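Local coordinates for protein cellulose 1,4-beta-cellobiosidase (Thermobifida fusca, PDB 4JJJ) that probably hydrolyses cellulose, releasing cellobiose, its family 48 glycoside hydrolase domain forming the part of the longer enzyme described, at residues A[56-59]-A[60-64]; A[89-92]-A[93-96]; A[286-289]-A[290-293]; A[581-584]-A[585-588]; A[595-598]-A[599-603]. The protein carries 1 engineered substitution. All blocks are in the same frame, centred on the assembly; numbering follows the deposited sequence.

In the fold
Contact 1 is the helical one in the interior: it lies wholly on helix 50-67, and seven of its eight touching residues are buried. Contact 5 also follows a helix, the short 597-604, but is only partly buried and ends at a zinc ion. The other three are made in loops: contact 2 is buried and rests on amide and water bonds, contact 3 is a partly buried pair of overlapping turns, the first braced by a carboxylate, and contact 4 combines hydroxyl capping with an arginine-aromatic stack. Only contacts 4 and 5 touch, where Leu585 CD2 packs 3.6 Å from Trp597 CH2. Contacts 3 and 5 lie on opposite sides of the chain's centre, their own centres about 52 Å apart.

Contact 1. Residues A[56-59]-A[60-64]; sequences YLWL and EAYYG
A chi1 of -153° sets the Trp58 indole across from its own backbone N, where it runs side by side with Tyr62 one turn further along helix 50-67, part of the (alpha/alpha)6 barrel. The indole five-membered ring and the phenol are 21° from parallel but slid apart with little overlap, and the closest approach is Trp58 NE1 to Tyr62 CE1 at 3.6 Å. Water 2, lying in the indole plane, accepts from Trp58 NE1 at 3.0 Å and donates to Tyr62 OH, which also bonds Glu635 of helix 620-637. With an alanine at Trp58, the Tyr62 ring would probably lose its neighbour along the helix and water 2 the indole N-H that holds it. Tyr56 and Glu60 form the second pair, ring and carboxylate turned 50° apart. Glu60 CG, set beside its backbone N by chi1, lies 3.7 Å from Tyr56 CE1; the bend at chi2 then brings OE2 to the ring edge, near its plane. The carboxylate is shared with helix 2-14, through a salt bridge to Lys14 and a hydrogen bond to Tyr10. Water 1 closes this pair, accepting from Tyr56 OH at 2.7 Å and donating to Glu60 OE2 at 2.8 Å.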
loop_
_atom_site.group_PDB
_atom_site.type_symbol
_atom_site.label_atom_id
_atom_site.label_comp_id
_atom_site.label_asym_id
_atom_site.label_seq_id
_atom_site.Cartn_x
_atom_site.Cartn_y
_atom_site.Cartn_z
ATOM N N TYR A 56 -10.303 -0.924 8.030
ATOM C CA TYR A 56 -11.041 -0.922 9.291
ATOM C C TYR A 56 -11.869 0.347 9.360
ATOM O O TYR A 56 -13.067 0.324 9.643
ATOM C CB TYR A 56 -10.069 -1.054 10.435
ATOM C CG TYR A 56 -10.605 -1.067 11.859
ATOM C CD1 TYR A 56 -11.943 -1.311 12.176
ATOM C CD2 TYR A 56 -9.699 -0.783 12.915
ATOM C CE1 TYR A 56 -12.366 -1.286 13.532
ATOM C CE2 TYR A 56 -10.106 -0.743 14.243
ATOM C CZ TYR A 56 -11.446 -0.953 14.472
ATOM O OH TYR A 56 -11.855 -0.801 15.831
ATOM N N LEU A 57 -11.280 1.458 8.973
ATOM C CA LEU A 57 -12.026 2.749 8.873
ATOM C C LEU A 57 -13.184 2.540 7.936
ATOM O O LEU A 57 -14.340 2.959 8.200
ATOM C CB LEU A 57 -11.180 3.870 8.407
ATOM C CG LEU A 57 -10.026 4.240 9.304
ATOM C CD1 LEU A 57 -9.192 5.317 8.646
ATOM C CD2 LEU A 57 -10.504 4.728 10.704
ATOM N N TRP A 58 -12.915 1.987 6.723
ATOM C CA TRP A 58 -13.934 1.841 5.710
ATOM C C TRP A 58 -15.135 1.040 6.222
ATOM O O TRP A 58 -16.332 1.392 6.008
ATOM C CB TRP A 58 -13.391 1.201 4.438
ATOM C CG TRP A 58 -14.050 1.519 3.178
ATOM C CD1 TRP A 58 -15.236 2.188 2.917
ATOM C CD2 TRP A 58 -13.478 1.222 1.881
ATOM N NE1 TRP A 58 -15.428 2.305 1.564
ATOM C CE2 TRP A 58 -14.371 1.695 0.900
ATOM C CE3 TRP A 58 -12.298 0.541 1.495
ATOM C CZ2 TRP A 58 -14.130 1.559 -0.479
ATOM C CZ3 TRP A 58 -12.040 0.405 0.101
ATOM C CH2 TRP A 58 -12.941 0.937 -0.862
ATOM N N LEU A 59 -14.853 -0.069 6.970
ATOM C CA LEU A 59 -15.906 -0.893 7.473
ATOM C C LEU A 59 -16.763 -0.137 8.480
ATOM O O LEU A 59 -18.006 -0.232 8.418
ATOM C CB LEU A 59 -15.272 -2.067 8.182
ATOM C CG LEU A 59 -16.224 -3.167 8.730
ATOM C CD1 LEU A 59 -16.806 -3.993 7.610
ATOM C CD2 LEU A 59 -15.494 -4.036 9.722
ATOM N N GLU A 60 -16.121 0.585 9.386
ATOM C CA GLU A 60 -16.895 1.349 10.357
ATOM C C GLU A 60 -17.598 2.535 9.782
ATOM O O GLU A 60 -18.638 2.918 10.320
ATOM C CB GLU A 60 -15.992 1.720 11.575
ATOM C CG GLU A 60 -15.405 0.526 12.321
ATOM C CD GLU A 60 -16.351 -0.392 13.004
ATOM O OE1 GLU A 60 -17.581 -0.415 12.654
ATOM O OE2 GLU A 60 -15.826 -1.152 13.847
ATOM N N ALA A 61 -17.093 3.067 8.660
ATOM C CA ALA A 61 -17.828 4.196 8.064
ATOM C C ALA A 61 -19.134 3.689 7.479
ATOM O O ALA A 61 -20.217 4.323 7.581
ATOM C CB ALA A 61 -16.943 4.894 7.001
ATOM N N TYR A 62 -19.116 2.555 6.788
ATOM C CA TYR A 62 -20.345 1.926 6.274
ATOM C C TYR A 62 -21.240 1.495 7.426
ATOM O O TYR A 62 -22.452 1.626 7.316
ATOM C CB TYR A 62 -20.081 0.747 5.351
ATOM C CG TYR A 62 -20.081 1.140 3.873
ATOM C CD1 TYR A 62 -18.935 1.065 3.121
ATOM C CD2 TYR A 62 -21.236 1.572 3.308
ATOM C CE1 TYR A 62 -18.925 1.415 1.784
ATOM C CE2 TYR A 62 -21.243 1.961 1.964
ATOM C CZ TYR A 62 -20.071 1.846 1.189
ATOM O OH TYR A 62 -19.969 2.268 -0.162
ATOM N N TYR A 63 -20.701 1.057 8.529
ATOM C CA TYR A 63 -21.512 0.820 9.695
ATOM C C TYR A 63 -22.240 2.076 10.145
ATOM O O TYR A 63 -23.449 2.028 10.455
ATOM C CB TYR A 63 -20.691 0.200 10.839
ATOM C CG TYR A 63 -21.578 -0.225 12.032
ATOM C CD1 TYR A 63 -22.335 -1.385 11.933
ATOM C CD2 TYR A 63 -21.711 0.601 13.108
ATOM C CE1 TYR A 63 -23.132 -1.770 13.002
ATOM C CE2 TYR A 63 -22.511 0.248 14.201
ATOM C CZ TYR A 63 -23.208 -0.928 14.107
ATOM O OH TYR A 63 -24.122 -1.345 15.127
ATOM N N GLY A 64 -21.561 3.211 10.219
ATOM C CA GLY A 64 -22.242 4.485 10.425
ATOM C C GLY A 64 -23.310 4.829 9.470
ATOM O O GLY A 64 -24.362 5.327 9.840
HETATM O O HOH W 1 -14.345 0.133 15.840
HETATM O O HOH W 2 -17.197 3.955 -0.154
#

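Contact 2. Residues A[89-92]-A[93-96]; sequences KDQP and TNSA
The two carboxamides of Gln91 and Asn94 meet with their planes 67° apart, neither lying flat on the other. Asn94 ND2 donates to Gln91 OE1 at 3.0 Å, the donor tilted 25° from the carbonyl plane of Gln91. Gln91 is carried there by a chi1 of 54°, which wedges CG between its backbone N and carbonyl carbon, and by an extended chain beyond. Water 3 bridges the two residues: it donates to Gln91 O at 2.7 Å and accepts from both Asn94 N and Asn94 ND2, each 3.0 Å away. Water 4 repeats the pattern one residue later, donating to Pro92 O at 2.8 Å and accepting from Ser95 N. The two waters thus stand in for direct backbone bonds where the loop passes into the 3-10 turn 94-96. Around this loop, Gln91 OE1 also accepts from Trp303 NE1, while Gln91 NE2 reaches Pro86 O and Ile143 O. Asn94 OD1 bonds Arg316, and Thr93 OG1 bonds Trp217 NE1 and Ser306 O. Both amide ends are therefore fixed against flipping: Gln91 OE1 faces two N-H donors and its NE2 two carbonyls, while Asn94 directs ND2 to acceptors and OD1 to a guanidinium. In this buried contact the side-chain amides of Gln91 and Asn94, and the backbone groups bonded to the waters, are paid for by protein and by two ordered waters.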
loop_
_atom_site.group_PDB
_atom_site.type_symbol
_atom_site.label_atom_id
_atom_site.label_comp_id
_atom_site.label_asym_id
_atom_site.label_seq_id
_atom_site.Cartn_x
_atom_site.Cartn_y
_atom_site.Cartn_z
ATOM N N LYS A 89 7.205 9.244 21.567
ATOM C CA LYS A 89 8.150 8.200 21.979
ATOM C C LYS A 89 8.766 7.492 20.806
ATOM O O LYS A 89 9.977 7.161 20.816
ATOM C CB LYS A 89 7.483 7.186 22.927
ATOM C CG LYS A 89 6.340 6.343 22.309
ATOM C CD LYS A 89 5.597 5.662 23.462
ATOM C CE LYS A 89 4.876 4.412 23.057
ATOM N NZ LYS A 89 3.535 4.688 22.519
ATOM N N ASP A 90 7.935 7.245 19.789
ATOM C CA ASP A 90 8.351 6.484 18.627
ATOM C C ASP A 90 9.154 7.304 17.595
ATOM O O ASP A 90 10.031 6.771 16.951
ATOM C CB ASP A 90 7.119 5.906 17.911
ATOM C CG ASP A 90 6.190 5.095 18.850
ATOM O OD1 ASP A 90 6.704 4.032 19.315
ATOM O OD2 ASP A 90 5.007 5.470 18.993
ATOM N N GLN A 91 8.854 8.593 17.458
ATOM C CA GLN A 91 9.585 9.501 16.558
ATOM C C GLN A 91 10.031 10.751 17.324
ATOM O O GLN A 91 9.536 11.857 17.169
ATOM C CB GLN A 91 8.741 9.876 15.316
ATOM C CG GLN A 91 7.374 10.460 15.667
ATOM C CD GLN A 91 6.671 11.041 14.454
ATOM O OE1 GLN A 91 7.279 11.772 13.681
ATOM N NE2 GLN A 91 5.373 10.772 14.301
ATOM N N PRO A 92 11.039 10.562 18.221
ATOM C CA PRO A 92 11.284 11.639 19.234
ATOM C C PRO A 92 12.175 12.808 18.862
ATOM O O PRO A 92 12.120 13.855 19.576
ATOM C CB PRO A 92 11.970 10.818 20.356
ATOM C CG PRO A 92 12.671 9.693 19.667
ATOM C CD PRO A 92 11.608 9.277 18.613
ATOM N N THR A 93 12.907 12.712 17.739
ATOM C CA THR A 93 13.950 13.722 17.454
ATOM C C THR A 93 13.733 14.463 16.117
ATOM O O THR A 93 14.685 14.854 15.484
ATOM C CB THR A 93 15.318 13.074 17.532
ATOM O OG1 THR A 93 15.387 11.930 16.681
ATOM C CG2 THR A 93 15.664 12.676 18.912
ATOM N N ASN A 94 12.498 14.737 15.738
ATOM C CA ASN A 94 12.265 15.527 14.539
ATOM C C ASN A 94 12.795 16.980 14.678
ATOM O O ASN A 94 13.005 17.651 13.688
ATOM C CB ASN A 94 10.786 15.588 14.158
ATOM C CG ASN A 94 10.268 14.272 13.609
ATOM O OD1 ASN A 94 10.543 13.917 12.449
ATOM N ND2 ASN A 94 9.477 13.611 14.395
ATOM N N SER A 95 13.038 17.459 15.880
ATOM C CA SER A 95 13.581 18.862 16.009
ATOM C C SER A 95 14.914 19.044 15.363
ATOM O O SER A 95 15.309 20.199 15.051
ATOM C CB SER A 95 13.683 19.306 17.484
ATOM O OG SER A 95 14.682 18.546 18.140
ATOM N N ALA A 96 15.646 17.971 15.216
ATOM C CA ALA A 96 16.939 17.990 14.547
ATOM C C ALA A 96 16.864 18.061 13.036
ATOM O O ALA A 96 17.897 18.216 12.399
ATOM C CB ALA A 96 17.771 16.798 14.941
HETATM O O HOH W 3 9.936 14.505 17.209
HETATM O O HOH W 4 12.078 16.495 18.537
#

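Contact 3. Residues A[286-289]-A[290-293]; sequences GGQG and KDSA
The backbone folds back between Gln288 and Asp291, where Asp291 N donates to Gln288 O at 3.2 Å in a nearly straight bond (170°), with Gly289 and Lys290 at the corners. Gly289 has a positive phi of 64°, which favours glycine, and its angles with those of Lys290 fit a type II' turn. The Asp291 side chain then returns the bond. Its CG sits between its own backbone N and carbonyl carbon, chi1 69°, a torsion that turns the carboxylate back over the turn; OD1 takes the N-H of Gln288 at 3.0 Å. The donor comes from above the carboxylate plane. Residues 288 and 291 are therefore joined twice, once through each direction of N-H. Asp291 OD1 also comes within 3.0 Å of Gly287 CA. Replacing Asp291 by alanine would probably leave the Gln288 amide without this acceptor and the turn held by the single backbone bond. Water 5 lies 2.8 Å from Asp291 OD2, next to Gly286 O, and Lys274 makes a long, weak ion pair with the same carboxylate. Ser292 OG donates to water 6 at 2.6 Å, which in turn donates to Gly289 O at 2.7 Å. Lys290 leads away to a salt bridge with Asp351. A second turn overlaps the first, with Ala293 N bonded to Lys290 O. Two overlapping tight turns, the first (type II') reinforced by an aspartate side chain, thus shape this partly buried loop between helix 250-263 and strand 302-306.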
loop_
_atom_site.group_PDB
_atom_site.type_symbol
_atom_site.label_atom_id
_atom_site.label_comp_id
_atom_site.label_asym_id
_atom_site.label_seq_id
_atom_site.Cartn_x
_atom_site.Cartn_y
_atom_site.Cartn_z
ATOM N N GLY A 286 19.371 19.617 -7.385
ATOM C CA GLY A 286 18.480 19.666 -6.251
ATOM C C GLY A 286 17.293 20.547 -6.571
ATOM O O GLY A 286 17.440 21.629 -7.135
ATOM N N GLY A 287 16.117 20.205 -6.072
ATOM C CA GLY A 287 14.992 21.062 -6.184
ATOM C C GLY A 287 15.004 22.222 -5.245
ATOM O O GLY A 287 15.680 22.213 -4.176
ATOM N N GLN A 288 14.234 23.234 -5.667
ATOM C CA GLN A 288 13.922 24.452 -4.962
ATOM C C GLN A 288 12.406 24.561 -5.018
ATOM O O GLN A 288 11.772 24.368 -6.089
ATOM C CB GLN A 288 14.542 25.638 -5.732
ATOM C CG GLN A 288 15.980 25.364 -6.180
ATOM C CD GLN A 288 16.517 26.301 -7.255
ATOM O OE1 GLN A 288 16.866 25.889 -8.376
ATOM N NE2 GLN A 288 16.565 27.577 -6.922
ATOM N N GLY A 289 11.823 24.802 -3.875
ATOM C CA GLY A 289 10.372 25.031 -3.826
ATOM C C GLY A 289 9.683 23.749 -4.279
ATOM O O GLY A 289 10.120 22.635 -3.914
ATOM N N LYS A 290 8.654 23.879 -5.120
ATOM C CA LYS A 290 7.972 22.694 -5.572
ATOM C C LYS A 290 8.430 22.137 -6.892
ATOM O O LYS A 290 7.686 21.343 -7.474
ATOM C CB LYS A 290 6.455 22.984 -5.657
ATOM C CG LYS A 290 5.759 23.681 -4.448
ATOM C CD LYS A 290 5.235 22.692 -3.507
ATOM C CE LYS A 290 4.821 23.138 -2.077
ATOM N NZ LYS A 290 3.464 23.795 -2.127
ATOM N N ASP A 291 9.622 22.447 -7.374
ATOM C CA ASP A 291 10.018 21.891 -8.643
ATOM C C ASP A 291 10.431 20.398 -8.552
ATOM O O ASP A 291 10.593 19.734 -9.560
ATOM C CB ASP A 291 11.079 22.711 -9.371
ATOM C CG ASP A 291 12.385 22.702 -8.741
ATOM O OD1 ASP A 291 12.675 21.936 -7.815
ATOM O OD2 ASP A 291 13.236 23.606 -9.181
ATOM N N SER A 292 10.519 19.914 -7.302
ATOM C CA SER A 292 10.766 18.510 -6.979
ATOM C C SER A 292 9.424 17.732 -6.799
ATOM O O SER A 292 9.479 16.550 -6.458
ATOM C CB SER A 292 11.588 18.358 -5.706
ATOM O OG SER A 292 11.002 19.063 -4.624
ATOM N N ALA A 293 8.279 18.383 -7.028
ATOM C CA ALA A 293 7.008 17.675 -6.967
ATOM C C ALA A 293 6.594 17.088 -8.284
ATOM O O ALA A 293 6.476 17.808 -9.264
ATOM C CB ALA A 293 5.945 18.590 -6.414
HETATM O O HOH W 5 15.998 23.126 -9.057
HETATM O O HOH W 6 12.387 21.088 -3.747
#

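Contact 4. Residues A[581-584]-A[585-588]; sequences GATF and LSIR
A reciprocal pair of hydroxyl-backbone bonds, as in a capping box, joins Thr583 and Ser586 on a single turn in the loop between strand 577-578 and helix 597-604. Ser586 N donates to Thr583 OG1 at 2.9 Å, and Thr583 N donates to Ser586 OG at 2.9 Å, so each hydroxyl accepts the other residue's backbone N-H. Ile587 N to Thr583 O, 3.2 Å, closes the turn, and a type I turn from Leu585 to Arg588 overlaps it. Ala582 CB packs on Ile587 CG2 at 4.1 Å. The other half of the contact is Phe584 with Arg588. Phe584 holds CG opposite its backbone N (chi1 174°), and the Arg588 chain, extended from CG to NE, lays its guanidinium flat on one face of the ring: centres 3.8 Å apart, planes at 14°. Arg588 CD meets the same face toward the rim, 3.7 Å from the ring centroid, as a CH-pi contact. Arg588 NH1 also donates to Phe584 O at 3.0 Å, the acceptor lying at the guanidinium edge and the donor on a carbonyl lone pair. Outward, Arg588 NH2 pairs with Asp43 and Thr186 O, and the Phe584 ring also meets Trp184. The cation is thus held by cation-pi stacking on one face, by Phe584 O at its edge and, through NH2, by these further partners, which probably fixes its rotation; Asp43 probably balances the buried positive charge.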
loop_
_atom_site.group_PDB
_atom_site.type_symbol
_atom_site.label_atom_id
_atom_site.label_comp_id
_atom_site.label_asym_id
_atom_site.label_seq_id
_atom_site.Cartn_x
_atom_site.Cartn_y
_atom_site.Cartn_z
ATOM N N GLY A 581 24.053 -18.038 4.030
ATOM C CA GLY A 581 23.464 -19.344 3.958
ATOM C C GLY A 581 22.106 -19.525 4.712
ATOM O O GLY A 581 21.485 -20.529 4.604
ATOM N N ALA A 582 21.711 -18.485 5.451
ATOM C CA ALA A 582 20.372 -18.442 5.985
ATOM C C ALA A 582 19.320 -18.480 4.904
ATOM O O ALA A 582 19.569 -18.244 3.720
ATOM C CB ALA A 582 20.216 -17.265 6.896
ATOM N N THR A 583 18.095 -18.774 5.329
ATOM C CA THR A 583 16.934 -18.848 4.412
ATOM C C THR A 583 15.814 -18.047 5.060
ATOM O O THR A 583 15.871 -17.630 6.234
ATOM C CB THR A 583 16.435 -20.241 4.174
ATOM O OG1 THR A 583 15.944 -20.706 5.456
ATOM C CG2 THR A 583 17.507 -21.195 3.544
ATOM N N PHE A 584 14.804 -17.744 4.269
ATOM C CA PHE A 584 13.558 -17.114 4.808
ATOM C C PHE A 584 13.079 -17.822 6.078
ATOM O O PHE A 584 12.728 -17.171 7.086
ATOM C CB PHE A 584 12.479 -17.143 3.689
ATOM C CG PHE A 584 11.095 -16.665 4.132
ATOM C CD1 PHE A 584 10.208 -17.518 4.771
ATOM C CD2 PHE A 584 10.728 -15.346 3.934
ATOM C CE1 PHE A 584 8.960 -17.097 5.144
ATOM C CE2 PHE A 584 9.492 -14.902 4.353
ATOM C CZ PHE A 584 8.620 -15.782 4.954
ATOM N N LEU A 585 13.052 -19.136 6.018
ATOM C CA LEU A 585 12.626 -19.933 7.136
ATOM C C LEU A 585 13.597 -19.934 8.292
ATOM O O LEU A 585 13.159 -19.819 9.447
ATOM C CB LEU A 585 12.325 -21.366 6.711
ATOM C CG LEU A 585 11.973 -22.299 7.851
ATOM C CD1 LEU A 585 10.631 -21.945 8.433
ATOM C CD2 LEU A 585 11.998 -23.733 7.345
ATOM N N SER A 586 14.894 -19.992 8.009
ATOM C CA SER A 586 15.836 -20.064 9.099
ATOM C C SER A 586 15.926 -18.810 9.961
ATOM O O SER A 586 16.321 -18.886 11.164
ATOM C CB SER A 586 17.245 -20.527 8.638
ATOM O OG SER A 586 17.976 -19.450 8.138
ATOM N N ILE A 587 15.484 -17.642 9.459
ATOM C CA ILE A 587 15.414 -16.456 10.287
ATOM C C ILE A 587 13.986 -16.136 10.723
ATOM O O ILE A 587 13.721 -15.062 11.300
ATOM C CB ILE A 587 16.040 -15.224 9.629
ATOM C CG1 ILE A 587 15.417 -14.783 8.283
ATOM C CG2 ILE A 587 17.471 -15.492 9.363
ATOM C CD1 ILE A 587 15.774 -13.381 7.892
ATOM N N ARG A 588 13.125 -17.112 10.468
ATOM C CA ARG A 588 11.702 -17.085 10.927
ATOM C C ARG A 588 11.281 -18.503 11.431
ATOM O O ARG A 588 10.282 -19.071 11.032
ATOM C CB ARG A 588 10.771 -16.638 9.782
ATOM C CG ARG A 588 11.085 -15.243 9.265
ATOM C CD ARG A 588 10.234 -14.979 8.040
ATOM N NE ARG A 588 10.417 -13.684 7.382
ATOM C CZ ARG A 588 11.444 -13.421 6.560
ATOM N NH1 ARG A 588 12.412 -14.251 6.354
ATOM N NH2 ARG A 588 11.507 -12.250 5.900
#

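Contact 5. Residues A[595-598]-A[599-603]; sequences PLWP and QVEAH. With ZN (zinc ion), chain Q.
Glu601 leaves its backbone with CG opposite N (chi1 -173°), which lays the chain over Trp597, one turn earlier in helix 597-604. Its CB stands over the indole face, toward the rim, 3.8 Å from Trp597 CZ2. CG is 4.0 Å from Trp597 CZ2, and CD is 3.7 Å from the same atom. At the tip, OE1 comes to 3.0 Å from Trp597 NE1, the carboxylate plane turned 54° to the indole. The backbone bond from Glu601 N to Trp597 O, 2.8 Å, holds the two residues in step. Leu596 CG touches Val600 CG2 at 3.9 Å, and Val600 CG1 approaches Trp597 CZ3. Water 7 donates to Pro595 O and Gln599 OE1 and accepts from Gln599 N at 3.0 Å. The indole also packs on Leu552, while Val600 touches Met37. His603 NE2 binds the zinc ion at 2.0 Å while its ND1 hydrogen-bonds Val610 O, a second-shell contact that orients the imidazole. Four coordinating atoms are modelled round the zinc, His603 NE2, water 8 and two from elsewhere, and His603 places this site near the end of helix 597-604.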
loop_
_atom_site.group_PDB
_atom_site.type_symbol
_atom_site.label_atom_id
_atom_site.label_comp_id
_atom_site.label_asym_id
_atom_site.label_seq_id
_atom_site.Cartn_x
_atom_site.Cartn_y
_atom_site.Cartn_z
ATOM N N PRO A 595 0.254 -24.082 12.281
ATOM C CA PRO A 595 -0.551 -25.233 11.891
ATOM C C PRO A 595 -0.498 -25.651 10.446
ATOM O O PRO A 595 -0.758 -26.808 10.155
ATOM C CB PRO A 595 -1.941 -24.865 12.331
ATOM C CG PRO A 595 -1.933 -23.407 12.453
ATOM C CD PRO A 595 -0.525 -22.985 12.835
ATOM N N LEU A 596 -0.146 -24.703 9.529
ATOM C CA LEU A 596 -0.068 -25.103 8.101
ATOM C C LEU A 596 1.270 -25.730 7.755
ATOM O O LEU A 596 1.449 -26.236 6.653
ATOM C CB LEU A 596 -0.365 -23.829 7.283
ATOM C CG LEU A 596 -0.510 -24.075 5.779
ATOM C CD1 LEU A 596 -1.788 -24.777 5.500
ATOM C CD2 LEU A 596 -0.573 -22.730 5.061
ATOM N N TRP A 597 2.243 -25.569 8.618
ATOM C CA TRP A 597 3.609 -25.936 8.301
ATOM C C TRP A 597 3.729 -27.404 7.845
ATOM O O TRP A 597 4.356 -27.697 6.801
ATOM C CB TRP A 597 4.625 -25.590 9.370
ATOM C CG TRP A 597 5.951 -26.069 9.037
ATOM C CD1 TRP A 597 6.565 -27.139 9.599
ATOM C CD2 TRP A 597 6.834 -25.593 8.043
ATOM N NE1 TRP A 597 7.801 -27.328 9.079
ATOM C CE2 TRP A 597 7.972 -26.442 8.063
ATOM C CE3 TRP A 597 6.785 -24.560 7.105
ATOM C CZ2 TRP A 597 9.055 -26.322 7.200
ATOM C CZ3 TRP A 597 7.897 -24.428 6.220
ATOM C CH2 TRP A 597 8.978 -25.301 6.272
ATOM N N PRO A 598 3.125 -28.347 8.605
ATOM C CA PRO A 598 3.337 -29.715 8.142
ATOM C C PRO A 598 2.900 -29.996 6.705
ATOM O O PRO A 598 3.523 -30.750 5.969
ATOM C CB PRO A 598 2.545 -30.561 9.161
ATOM C CG PRO A 598 2.566 -29.741 10.394
ATOM C CD PRO A 598 2.355 -28.322 9.852
ATOM N N GLN A 599 1.730 -29.435 6.325
ATOM C CA GLN A 599 1.281 -29.594 4.953
ATOM C C GLN A 599 2.223 -28.929 3.921
ATOM O O GLN A 599 2.448 -29.466 2.786
ATOM C CB GLN A 599 -0.067 -28.987 4.749
ATOM C CG GLN A 599 -1.203 -29.784 5.249
ATOM C CD GLN A 599 -2.510 -28.946 5.332
ATOM O OE1 GLN A 599 -2.846 -28.343 6.369
ATOM N NE2 GLN A 599 -3.179 -28.864 4.204
ATOM N N VAL A 600 2.761 -27.749 4.262
ATOM C CA VAL A 600 3.748 -27.073 3.377
ATOM C C VAL A 600 4.983 -27.964 3.220
ATOM O O VAL A 600 5.446 -28.250 2.071
ATOM C CB VAL A 600 4.062 -25.657 3.830
ATOM C CG1 VAL A 600 5.237 -25.066 3.082
ATOM C CG2 VAL A 600 2.754 -24.796 3.782
ATOM N N GLU A 601 5.553 -28.382 4.373
ATOM C CA GLU A 601 6.772 -29.163 4.272
ATOM C C GLU A 601 6.559 -30.508 3.556
ATOM O O GLU A 601 7.466 -31.012 2.815
ATOM C CB GLU A 601 7.426 -29.343 5.654
ATOM C CG GLU A 601 8.792 -29.998 5.558
ATOM C CD GLU A 601 9.567 -29.968 6.816
ATOM O OE1 GLU A 601 9.003 -29.821 7.930
ATOM O OE2 GLU A 601 10.852 -30.030 6.790
ATOM N N ALA A 602 5.427 -31.144 3.786
ATOM C CA ALA A 602 5.066 -32.437 3.142
ATOM C C ALA A 602 4.995 -32.222 1.646
ATOM O O ALA A 602 5.465 -33.039 0.880
ATOM C CB ALA A 602 3.774 -33.005 3.666
ATOM N N HIS A 603 4.463 -31.076 1.180
ATOM C CA HIS A 603 4.497 -30.850 -0.238
ATOM C C HIS A 603 5.901 -30.613 -0.765
ATOM O O HIS A 603 6.301 -31.140 -1.801
ATOM C CB HIS A 603 3.592 -29.587 -0.566
ATOM C CG HIS A 603 3.836 -29.033 -1.917
ATOM N ND1 HIS A 603 3.493 -29.753 -3.034
ATOM C CD2 HIS A 603 4.442 -27.914 -2.345
ATOM C CE1 HIS A 603 3.857 -29.066 -4.105
ATOM N NE2 HIS A 603 4.484 -27.985 -3.722
HETATM ZN ZN ZN Q . 4.938 -26.483 -4.963
HETATM O O HOH W 7 -0.637 -28.654 8.068
HETATM O O HOH W 8 3.226 -26.348 -6.174
#